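AGR_C_1268p (Agrobacterium tumefaciens str. C58, PDB 2GHS) is a regucalcin-like protein of the SMP-30 family that probably binds a divalent metal ion and acts as a gluconolactonase. Local coordinates at residues 63-68 and 81-86; 88-93 and 119-124. All blocks are in the same frame, centred on the assembly; numbering follows the deposited sequence. Where two conformers were deposited one is given.

Contact 1. Residues 63-68 and 81-86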
loop_
_atom_site.group_PDB
_atom_site.type_symbol
_atom_site.label_atom_id
_atom_site.label_comp_id
_atom_site.label_asym_id
_atom_site.label_seq_id
_atom_site.Cartn_x
_atom_site.Cartn_y
_atom_site.Cartn_z
ATOM N N ALA A 63 -1.648 12.916 -5.474
ATOM C CA ALA A 63 -1.771 11.686 -4.721
ATOM C C ALA A 63 -2.942 10.890 -5.267
ATOM O O ALA A 63 -3.990 11.430 -5.590
ATOM C CB ALA A 63 -1.977 12.014 -3.231
ATOM N N TRP A 64 -2.750 9.585 -5.328
ATOM C CA TRP A 64 -3.745 8.651 -5.788
ATOM C C TRP A 64 -3.946 7.579 -4.707
ATOM O O TRP A 64 -2.991 7.188 -4.016
ATOM C CB TRP A 64 -3.256 7.984 -7.069
ATOM C CG TRP A 64 -3.049 8.901 -8.238
ATOM C CD1 TRP A 64 -1.917 9.574 -8.545
ATOM C CD2 TRP A 64 -3.984 9.175 -9.281
ATOM N NE1 TRP A 64 -2.100 10.284 -9.713
ATOM C CE2 TRP A 64 -3.368 10.033 -10.182
ATOM C CE3 TRP A 64 -5.291 8.752 -9.546
ATOM C CZ2 TRP A 64 -4.022 10.504 -11.329
ATOM C CZ3 TRP A 64 -5.943 9.223 -10.695
ATOM C CH2 TRP A 64 -5.295 10.088 -11.564
ATOM N N TRP A 65 -5.182 7.099 -4.551
ATOM C CA TRP A 65 -5.435 5.921 -3.700
ATOM C C TRP A 65 -6.731 5.264 -4.124
ATOM O O TRP A 65 -7.444 5.788 -5.004
ATOM C CB TRP A 65 -5.460 6.277 -2.204
ATOM C CG TRP A 65 -6.536 7.189 -1.770
ATOM C CD1 TRP A 65 -7.791 6.839 -1.345
ATOM C CD2 TRP A 65 -6.453 8.607 -1.666
ATOM N NE1 TRP A 65 -8.490 7.968 -1.000
ATOM C CE2 TRP A 65 -7.686 9.064 -1.182
ATOM C CE3 TRP A 65 -5.443 9.541 -1.946
ATOM C CZ2 TRP A 65 -7.958 10.408 -0.990
ATOM C CZ3 TRP A 65 -5.708 10.892 -1.734
ATOM C CH2 TRP A 65 -6.963 11.301 -1.272
ATOM N N PHE A 66 -7.038 4.114 -3.523
ATOM C CA PHE A 66 -8.248 3.427 -3.844
ATOM C C PHE A 66 -9.221 3.354 -2.680
ATOM O O PHE A 66 -8.837 3.379 -1.525
ATOM C CB PHE A 66 -7.937 1.980 -4.294
ATOM C CG PHE A 66 -7.110 1.890 -5.524
ATOM C CD1 PHE A 66 -5.715 1.883 -5.433
ATOM C CD2 PHE A 66 -7.706 1.769 -6.755
ATOM C CE1 PHE A 66 -4.931 1.791 -6.588
ATOM C CE2 PHE A 66 -6.952 1.693 -7.908
ATOM C CZ PHE A 66 -5.561 1.714 -7.828
ATOM N N ASN A 67 -10.494 3.234 -3.031
ATOM C CA ASN A 67 -11.558 2.771 -2.114
ATOM C C ASN A 67 -11.938 1.390 -2.610
ATOM O O ASN A 67 -12.752 1.267 -3.498
ATOM C CB ASN A 67 -12.724 3.727 -2.121
ATOM C CG ASN A 67 -13.715 3.471 -0.994
ATOM O OD1 ASN A 67 -13.477 2.648 -0.131
ATOM N ND2 ASN A 67 -14.829 4.205 -1.005
ATOM N N ILE A 68 -11.262 0.373 -2.073
ATOM C CA ILE A 68 -11.192 -0.928 -2.768
ATOM C C ILE A 68 -12.582 -1.494 -3.040
ATOM O O ILE A 68 -12.939 -1.798 -4.187
ATOM C CB ILE A 68 -10.352 -1.991 -1.991
ATOM C CG1 ILE A 68 -8.883 -1.607 -1.940
ATOM C CG2 ILE A 68 -10.497 -3.385 -2.696
ATOM C CD1 ILE A 68 -8.049 -2.654 -1.220
ATOM N N GLY A 81 -5.834 21.107 -3.483
ATOM C CA GLY A 81 -6.864 20.341 -2.777
ATOM C C GLY A 81 -7.984 19.819 -3.677
ATOM O O GLY A 81 -8.973 19.303 -3.183
ATOM N N ARG A 82 -7.831 19.967 -4.984
ATOM C CA ARG A 82 -8.817 19.520 -5.942
ATOM C C ARG A 82 -8.919 17.984 -5.926
ATOM O O ARG A 82 -7.924 17.284 -6.162
ATOM C CB ARG A 82 -8.405 19.955 -7.340
ATOM C CG ARG A 82 -9.327 19.447 -8.452
ATOM N N LYS A 83 -10.130 17.485 -5.699
ATOM C CA LYS A 83 -10.380 16.046 -5.542
ATOM C C LYS A 83 -11.228 15.511 -6.707
ATOM O O LYS A 83 -12.220 16.145 -7.084
ATOM C CB LYS A 83 -11.116 15.902 -4.225
ATOM C CG LYS A 83 -11.416 14.543 -3.795
ATOM C CD LYS A 83 -10.151 13.824 -3.359
ATOM C CE LYS A 83 -10.370 12.339 -3.463
ATOM N NZ LYS A 83 -11.560 11.884 -2.686
ATOM N N THR A 84 -10.851 14.375 -7.282
ATOM C CA THR A 84 -11.619 13.721 -8.331
ATOM C C THR A 84 -11.784 12.266 -7.983
ATOM O O THR A 84 -10.867 11.649 -7.447
ATOM C CB THR A 84 -10.911 13.868 -9.683
ATOM O OG1 THR A 84 -10.618 15.251 -9.912
ATOM C CG2 THR A 84 -11.777 13.343 -10.871
ATOM N N VAL A 85 -12.962 11.721 -8.228
ATOM C CA VAL A 85 -13.184 10.290 -7.961
ATOM C C VAL A 85 -13.540 9.577 -9.262
ATOM O O VAL A 85 -14.427 10.011 -9.990
ATOM C CB VAL A 85 -14.315 10.049 -6.964
ATOM C CG1 VAL A 85 -14.381 8.562 -6.670
ATOM C CG2 VAL A 85 -14.122 10.874 -5.686
ATOM N N HIS A 86 -12.825 8.503 -9.556
ATOM C CA HIS A 86 -12.966 7.794 -10.831
ATOM C C HIS A 86 -13.556 6.424 -10.531
ATOM O O HIS A 86 -13.032 5.699 -9.716
ATOM C CB HIS A 86 -11.622 7.622 -11.523
ATOM C CG HIS A 86 -10.875 8.906 -11.724
ATOM N ND1 HIS A 86 -11.114 9.743 -12.792
ATOM C CD2 HIS A 86 -9.908 9.510 -10.981
ATOM C CE1 HIS A 86 -10.313 10.796 -12.709
ATOM N NE2 HIS A 86 -9.577 10.681 -11.619
#
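Two tryptophans in a row, Trp64 and Trp65, reach past an intervening strand from its two faces, one to His86 and the other to Lys83. The backbones stay well apart: Trp64 CA and Thr84 CA, the closest pair, are separated by 9.7 Å, and strand 72-77 fills the gap, so no hydrogen bond runs directly between 63-68 and 81-86.

On one face, Trp64 CZ3 lies 4.0 Å from His86 CD2 and equally near NE2 of the same imidazole. The six-membered ring and the imidazole are tilted by only 27°, but they are slid so far that their centroids are 5.9 Å apart and they barely overlap. CZ3 therefore approaches the imidazole obliquely. His86 NE2 is hydrogen-bonded to Glu75 of the middle strand, which fixes the turn of the imidazole; the carboxylate may also raise its tendency to take up a proton.

On the other face, the aliphatic part of Lys83 crosses the indole of Trp65 at about a right angle, with CE 4.0 Å from CZ2. Lys83 leaves its backbone with CG opposite the N (chi1 -177°), then bends at chi2 and again at chi4. The methylene thus lies against the indole while NZ forms a salt bridge with Asp44 and a hydrogen bond with His74. That same His74 stacks on Trp65, so the middle strand takes part in both halves of the contact.

Trp65 also lies about 7 Å, side chain to side chain, from Glu52, a predicted metal ligand. Strand 62-67 is second and strand 82-87 outermost in a four-stranded antiparallel sheet, one blade of the six-bladed beta-propeller characteristic of SMP-30 proteins.

Contact 2. Residues 88-93 and 119-124; sequences LPFMGS and GVLTLH
Leu121 pushes one methyl, CD1, against three consecutive residues, Leu88, Pro89 and Phe90, and this apolar packing makes up the whole contact. The tightest approach is CD1 to Pro89 CD at 3.5 Å, with Pro89 CG a little farther off. Leu88 adds a looser touch, its CD2 being 4.3 Å from Leu121 CD1. The CB of Leu121 already points toward the loop, and with CG opposite the carbonyl carbon (chi1 -63°) CD1 arrives against both Pro89 and Phe90.

The aromatic part belongs to Phe90. Leu121 comes at it from the opposite direction, bringing CD1 to 3.8 Å from Phe90 CZ, with CD2 of the same leucine more distant from that ring atom. Pro89 CD sits over the centre of one face of the phenyl ring, 4.1 Å above its plane, so Pro89 packs on both Phe90 and Leu121. Phe112 meets Phe90 with the ring planes at about 40°, and Ile105 touches both Phe90 and Leu121.

In the fold, 88-91 is the linker from the outermost strand of one propeller blade, 82-87, to the innermost strand of the next, 92-99, whereas Leu121 begins that next blade's outermost strand. The leucine therefore packs the edge of its blade against the chain entering it.

No polar bond joins the two segments. Gly92 N makes a weak bond to Phe90 O at 3.3 Å. In the linker, Leu88 O accepts from the guanidinium of Arg71, and Met91 N is bound by the carboxylate of Asp108, a residue of the potassium site, with that ion about 9 Å from the Phe90 side chain.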
loop_
_atom_site.group_PDB
_atom_site.type_symbol
_atom_site.label_atom_id
_atom_site.label_comp_id
_atom_site.label_asym_id
_atom_site.label_seq_id
_atom_site.Cartn_x
_atom_site.Cartn_y
_atom_site.Cartn_z
ATOM N N LEU A 88 -14.460 2.602 -11.260
ATOM C CA LEU A 88 -13.823 1.477 -11.935
ATOM C C LEU A 88 -14.796 0.306 -12.087
ATOM O O LEU A 88 -15.698 0.118 -11.251
ATOM C CB LEU A 88 -12.659 1.009 -11.068
ATOM C CG LEU A 88 -11.598 2.015 -10.678
ATOM C CD1 LEU A 88 -10.604 1.391 -9.722
ATOM C CD2 LEU A 88 -10.875 2.541 -11.920
ATOM N N PRO A 89 -14.586 -0.528 -13.127
ATOM C CA PRO A 89 -15.400 -1.712 -13.307
ATOM C C PRO A 89 -14.835 -2.922 -12.513
ATOM O O PRO A 89 -15.238 -4.038 -12.795
ATOM C CB PRO A 89 -15.232 -2.011 -14.803
ATOM C CG PRO A 89 -13.842 -1.534 -15.110
ATOM C CD PRO A 89 -13.536 -0.405 -14.141
ATOM N N PHE A 90 -13.882 -2.698 -11.598
ATOM C CA PHE A 90 -13.255 -3.734 -10.833
ATOM C C PHE A 90 -12.763 -3.130 -9.521
ATOM O O PHE A 90 -12.825 -1.889 -9.334
ATOM C CB PHE A 90 -12.136 -4.440 -11.629
ATOM C CG PHE A 90 -11.164 -3.515 -12.318
ATOM C CD1 PHE A 90 -10.509 -2.529 -11.633
ATOM C CD2 PHE A 90 -10.946 -3.629 -13.686
ATOM C CE1 PHE A 90 -9.590 -1.664 -12.276
ATOM C CE2 PHE A 90 -10.060 -2.792 -14.316
ATOM C CZ PHE A 90 -9.392 -1.789 -13.628
HETATM N N MSE A 91 -12.282 -3.996 -8.626
HETATM C CA MSE A 91 -11.743 -3.531 -7.359
HETATM C C MSE A 91 -10.262 -3.307 -7.530
HETATM O O MSE A 91 -9.459 -4.234 -7.423
HETATM C CB MSE A 91 -12.040 -4.531 -6.207
HETATM C CG MSE A 91 -13.493 -4.653 -5.915
HETATM SE SE MSE A 91 -13.701 -5.797 -4.324
HETATM C CE MSE A 91 -15.527 -5.778 -4.148
ATOM N N GLY A 92 -9.886 -2.082 -7.837
ATOM C CA GLY A 92 -8.456 -1.768 -7.923
ATOM C C GLY A 92 -7.868 -1.703 -6.534
ATOM O O GLY A 92 -8.516 -1.196 -5.624
ATOM N N SER A 93 -6.610 -2.152 -6.386
ATOM C CA SER A 93 -5.892 -2.016 -5.117
ATOM C C SER A 93 -4.475 -1.476 -5.169
ATOM O O SER A 93 -3.934 -1.166 -4.096
ATOM C CB SER A 93 -5.862 -3.336 -4.396
ATOM O OG SER A 93 -5.074 -4.261 -5.146
ATOM N N GLY A 119 -9.092 7.948 -19.280
ATOM C CA GLY A 119 -9.499 6.953 -18.286
ATOM C C GLY A 119 -9.787 5.569 -18.837
ATOM O O GLY A 119 -10.301 4.717 -18.117
ATOM N N VAL A 120 -9.519 5.350 -20.125
ATOM C CA VAL A 120 -9.741 4.072 -20.752
ATOM C C VAL A 120 -8.828 3.023 -20.127
ATOM O O VAL A 120 -7.636 3.278 -19.906
ATOM C CB VAL A 120 -9.547 4.177 -22.274
ATOM C CG1 VAL A 120 -9.499 2.811 -22.931
ATOM C CG2 VAL A 120 -10.644 5.005 -22.829
ATOM N N LEU A 121 -9.398 1.862 -19.828
ATOM C CA LEU A 121 -8.699 0.756 -19.192
ATOM C C LEU A 121 -8.614 -0.372 -20.212
ATOM O O LEU A 121 -9.605 -0.688 -20.858
ATOM C CB LEU A 121 -9.486 0.271 -17.974
ATOM C CG LEU A 121 -9.656 1.294 -16.852
ATOM C CD1 LEU A 121 -10.793 0.889 -15.925
ATOM C CD2 LEU A 121 -8.384 1.441 -16.050
ATOM N N THR A 122 -7.442 -1.023 -20.284
ATOM C CA THR A 122 -7.171 -2.096 -21.251
ATOM C C THR A 122 -6.421 -3.219 -20.517
ATOM O O THR A 122 -5.434 -2.929 -19.820
ATOM C CB THR A 122 -6.262 -1.570 -22.389
ATOM O OG1 THR A 122 -6.773 -0.337 -22.937
ATOM C CG2 THR A 122 -6.141 -2.587 -23.487
ATOM N N LEU A 123 -6.862 -4.482 -20.641
ATOM C CA LEU A 123 -6.131 -5.578 -19.993
ATOM C C LEU A 123 -4.653 -5.627 -20.411
ATOM O O LEU A 123 -4.330 -5.544 -21.619
ATOM C CB LEU A 123 -6.769 -6.939 -20.275
ATOM C CG LEU A 123 -6.128 -8.131 -19.566
ATOM C CD1 LEU A 123 -6.446 -8.153 -18.088
ATOM C CD2 LEU A 123 -6.640 -9.359 -20.264
ATOM N N HIS A 124 -3.766 -5.746 -19.426
ATOM C CA HIS A 124 -2.313 -5.865 -19.606
ATOM C C HIS A 124 -1.849 -7.306 -19.387
ATOM O O HIS A 124 -1.081 -7.868 -20.177
ATOM C CB HIS A 124 -1.608 -4.929 -18.620
ATOM C CG HIS A 124 -0.118 -5.057 -18.598
ATOM N ND1 HIS A 124 0.660 -4.817 -19.712
ATOM C CD2 HIS A 124 0.737 -5.381 -17.600
ATOM C CE1 HIS A 124 1.935 -5.009 -19.393
ATOM N NE2 HIS A 124 2.010 -5.334 -18.113
#

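How the contacts relate
The two contacts sit in neighbouring blades and follow each other along the chain, strand 82-87 of contact 1 leading through the linker of contact 2 into strand 92-99. Both are partly buried, with centres 14 Å apart, but contact 2 lies farther from the centre of the chain. Contact 1 works within one sheet, across a middle strand, and sets indole rings against an imidazole and a lysine methylene, whose polar ends are bonded outside the two segments; contact 2 joins linker to outer strand through aliphatic and phenyl groups. Neither has a hydrogen bond between its segments. They meet where the blades adjoin, Phe66 CD2 packing 3.3 Å from Gly92 O and Ile68 lying against Met91.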